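Local coordinates for Glyoxalase/Bleomycin resistance protein (Bacillus cereus ATCC 14579, PDB 1XQA), which is of unknown function but binds magnesium and, by its vicinal oxygen chelate family, may be a glyoxalase- or dioxygenase-like enzyme, at residues H6-V11 with T49-K54. Numbering follows the deposited sequence.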
ATOM      1  N   HIS A   6       0.736  21.423   3.000  1.00 18.84           N
ATOM      2  CA  HIS A   6       0.205  20.974   1.712  1.00 19.85           C
ATOM      3  C   HIS A   6       1.249  21.067   0.599  1.00 19.86           C
ATOM      4  O   HIS A   6       2.026  22.039   0.528  1.00 20.22           O
ATOM      5  CB  HIS A   6      -1.017  21.828   1.362  1.00 19.51           C
ATOM      6  CG  HIS A   6      -1.606  21.556   0.012  1.00 21.63           C
ATOM      7  ND1 HIS A   6      -1.877  20.286  -0.452  1.00 25.12           N
ATOM      8  CD2 HIS A   6      -2.024  22.403  -0.955  1.00 21.37           C
ATOM      9  CE1 HIS A   6      -2.415  20.365  -1.656  1.00 22.20           C
ATOM     10  NE2 HIS A   6      -2.517  21.638  -1.985  1.00 23.42           N
ATOM     11  N   LEU A   7       1.271  20.052  -0.264  1.00 19.91           N
ATOM     12  CA  LEU A   7       2.030  20.101  -1.505  1.00 20.19           C
ATOM     13  C   LEU A   7       1.082  19.630  -2.594  1.00 20.59           C
ATOM     14  O   LEU A   7       0.454  18.579  -2.456  1.00 19.36           O
ATOM     15  CB  LEU A   7       3.246  19.163  -1.436  1.00 20.81           C
ATOM     16  CG  LEU A   7       4.206  19.098  -2.633  1.00 20.88           C
ATOM     17  CD1 LEU A   7       5.019  20.390  -2.712  1.00 22.47           C
ATOM     18  CD2 LEU A   7       5.150  17.890  -2.505  1.00 21.93           C
ATOM     19  N   ASN A   8       0.935  20.427  -3.647  1.00 20.81           N
ATOM     20  CA  ASN A   8       0.274  19.947  -4.856  1.00 21.94           C
ATOM     21  C   ASN A   8       1.367  19.549  -5.831  1.00 21.65           C
ATOM     22  O   ASN A   8       2.114  20.396  -6.336  1.00 21.06           O
ATOM     23  CB  ASN A   8      -0.638  21.003  -5.472  1.00 21.78           C
ATOM     24  CG  ASN A   8      -1.477  20.449  -6.608  1.00 25.37           C
ATOM     25  OD1 ASN A   8      -1.342  20.872  -7.764  1.00 27.50           O
ATOM     26  ND2 ASN A   8      -2.348  19.492  -6.292  1.00 25.52           N
ATOM     27  N   LEU A   9       1.485  18.244  -6.028  1.00 21.88           N
ATOM     28  CA  LEU A   9       2.533  17.665  -6.837  1.00 22.14           C
ATOM     29  C   LEU A   9       1.976  17.263  -8.176  1.00 21.95           C
ATOM     30  O   LEU A   9       1.163  16.332  -8.260  1.00 22.05           O
ATOM     31  CB  LEU A   9       3.079  16.437  -6.122  1.00 22.78           C
ATOM     32  CG  LEU A   9       4.361  15.824  -6.636  1.00 24.61           C
ATOM     33  CD1 LEU A   9       5.546  16.790  -6.487  1.00 26.19           C
ATOM     34  CD2 LEU A   9       4.598  14.573  -5.820  1.00 23.70           C
ATOM     35  N   THR A  10       2.362  17.997  -9.218  1.00 21.87           N
ATOM     36  CA  THR A  10       1.958  17.671 -10.577  1.00 21.40           C
ATOM     37  C   THR A  10       2.669  16.378 -10.988  1.00 22.19           C
ATOM     38  O   THR A  10       3.887  16.230 -10.774  1.00 21.61           O
ATOM     39  CB  THR A  10       2.309  18.796 -11.550  1.00 22.03           C
ATOM     40  OG1 THR A  10       1.949  20.067 -10.982  1.00 21.04           O
ATOM     41  CG2 THR A  10       1.558  18.611 -12.877  1.00 20.65           C
ATOM     42  N   VAL A  11       1.902  15.434 -11.539  1.00 21.14           N
ATOM     43  CA  VAL A  11       2.454  14.163 -12.002  1.00 20.83           C
ATOM     44  C   VAL A  11       1.960  13.744 -13.395  1.00 20.72           C
ATOM     45  O   VAL A  11       0.915  14.205 -13.889  1.00 20.59           O
ATOM     46  CB  VAL A  11       2.208  13.008 -10.991  1.00 20.08           C
ATOM     47  CG1 VAL A  11       2.896  13.288  -9.657  1.00 20.62           C
ATOM     48  CG2 VAL A  11       0.708  12.789 -10.794  1.00 19.50           C
ATOM     49  N   THR A  49      -1.499  16.466  -2.569  1.00 20.89           N
ATOM     50  CA  THR A  49      -2.398  16.216  -3.672  1.00 20.84           C
ATOM     51  C   THR A  49      -1.610  15.922  -4.946  1.00 21.34           C
ATOM     52  O   THR A  49      -0.591  16.551  -5.236  1.00 21.75           O
ATOM     53  CB  THR A  49      -3.391  17.378  -3.882  1.00 19.84           C
ATOM     54  OG1 THR A  49      -2.666  18.612  -3.922  1.00 22.44           O
ATOM     55  CG2 THR A  49      -4.349  17.464  -2.733  1.00 19.38           C
ATOM     56  N   LEU A  50      -2.067  14.921  -5.683  1.00 21.80           N
ATOM     57  CA  LEU A  50      -1.423  14.531  -6.921  1.00 22.10           C
ATOM     58  C   LEU A  50      -2.319  15.008  -8.027  1.00 22.43           C
ATOM     59  O   LEU A  50      -3.511  14.732  -8.002  1.00 22.82           O
ATOM     60  CB  LEU A  50      -1.278  13.008  -6.979  1.00 21.65           C
ATOM     61  CG  LEU A  50      -0.538  12.272  -5.858  1.00 21.70           C
ATOM     62  CD1 LEU A  50      -0.841  10.779  -5.964  1.00 20.58           C
ATOM     63  CD2 LEU A  50       0.978  12.525  -5.919  1.00 21.66           C
HETATM   64  N   MSE A  51      -1.765  15.727  -8.999  1.00 22.94           N
HETATM   65  CA  MSE A  51      -2.569  16.331 -10.039  1.00 25.56           C
HETATM   66  C   MSE A  51      -1.962  16.006 -11.397  1.00 24.59           C
HETATM   67  O   MSE A  51      -0.783  16.264 -11.629  1.00 23.77           O
HETATM   68  CB  MSE A  51      -2.666  17.846  -9.825  1.00 24.64           C
HETATM   69  CG  MSE A  51      -3.460  18.561 -10.880  1.00 26.57           C
HETATM   70 SE   MSE A  51      -3.829  20.429 -10.416  1.00 34.37          SE
HETATM   71  CE  MSE A  51      -4.710  20.188  -8.731  1.00 33.33           C
ATOM     72  N   LYS A  52      -2.761  15.424 -12.283  1.00 24.68           N
ATOM     73  CA  LYS A  52      -2.285  15.110 -13.627  1.00 25.53           C
ATOM     74  C   LYS A  52      -1.864  16.391 -14.325  1.00 25.86           C
ATOM     75  O   LYS A  52      -2.564  17.413 -14.269  1.00 25.44           O
ATOM     76  CB  LYS A  52      -3.369  14.428 -14.475  1.00 25.78           C
ATOM     77  CG  LYS A  52      -2.814  13.642 -15.658  1.00 27.89           C
ATOM     78  CD  LYS A  52      -3.928  13.289 -16.638  1.00 31.31           C
ATOM     79  CE  LYS A  52      -3.455  12.301 -17.688  1.00 33.68           C
ATOM     80  NZ  LYS A  52      -4.443  12.176 -18.819  1.00 35.77           N
ATOM     81  N   GLY A  53      -0.715  16.323 -14.982  1.00 26.33           N
ATOM     82  CA  GLY A  53      -0.250  17.423 -15.814  1.00 27.75           C
ATOM     83  C   GLY A  53       0.330  16.910 -17.110  1.00 28.61           C
ATOM     84  O   GLY A  53       0.591  15.710 -17.263  1.00 28.46           O
ATOM     85  N   LYS A  54       0.534  17.828 -18.047  1.00 29.79           N
ATOM     86  CA  LYS A  54       1.163  17.481 -19.310  1.00 30.98           C
ATOM     87  C   LYS A  54       2.617  17.895 -19.287  1.00 30.87           C
ATOM     88  O   LYS A  54       2.965  18.949 -18.743  1.00 31.03           O
ATOM     89  CB  LYS A  54       0.438  18.128 -20.498  1.00 31.42           C
ATOM     90  CG  LYS A  54      -0.865  17.419 -20.870  1.00 34.31           C
ATOM     91  CD  LYS A  54      -0.664  15.906 -20.931  1.00 38.65           C
ATOM     92  CE  LYS A  54      -1.922  15.161 -20.507  1.00 40.89           C
ATOM     93  NZ  LYS A  54      -1.567  14.065 -19.567  1.00 43.25           N
TER
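The His6 imidazole carries the backbone N of Asn8 on one face, 3.9 Å above its plane near the ring's margin, and turns an edge to Thr49, whose CB lies in the ring plane. With CG anti to the backbone N (chi1 175°), the ring reaches strand 47-52, where His6 ND1 is hydrogen-bonded to Ile47 O. On the face carrying Asn8, Thr49 and Met51, the Asn8 amide meets Thr49 roughly perpendicularly, and Asn8 ND2 donates to Thr49 OG1 (2.5 Å as modelled, N-H...O 174°), although the hydroxyl is less surely placed. The selenomethionine Met51 slants across Asn8, its chi3 bend setting the CE methyl against the amide end, 3.5 Å from Asn8 ND2. On the face of Leu9, Val11 and Leu50, Leu9 CD2 meets Leu50 CD2 at 4.2 Å, with Val11 CG1 beside the same Leu50 methyl; helix 14-25 packs against Leu50. Four backbone hydrogen bonds join the strands, and a fifth, Gly53 N to Val11 O (2.9 Å), continues the pattern just past the strand end. This parallel pairing of first and fourth strands completes one βαβββ module of the vicinal oxygen chelate fold; magnesium-binding Glu110 lies on the other sheet, His63 just before its edge strand 64-67.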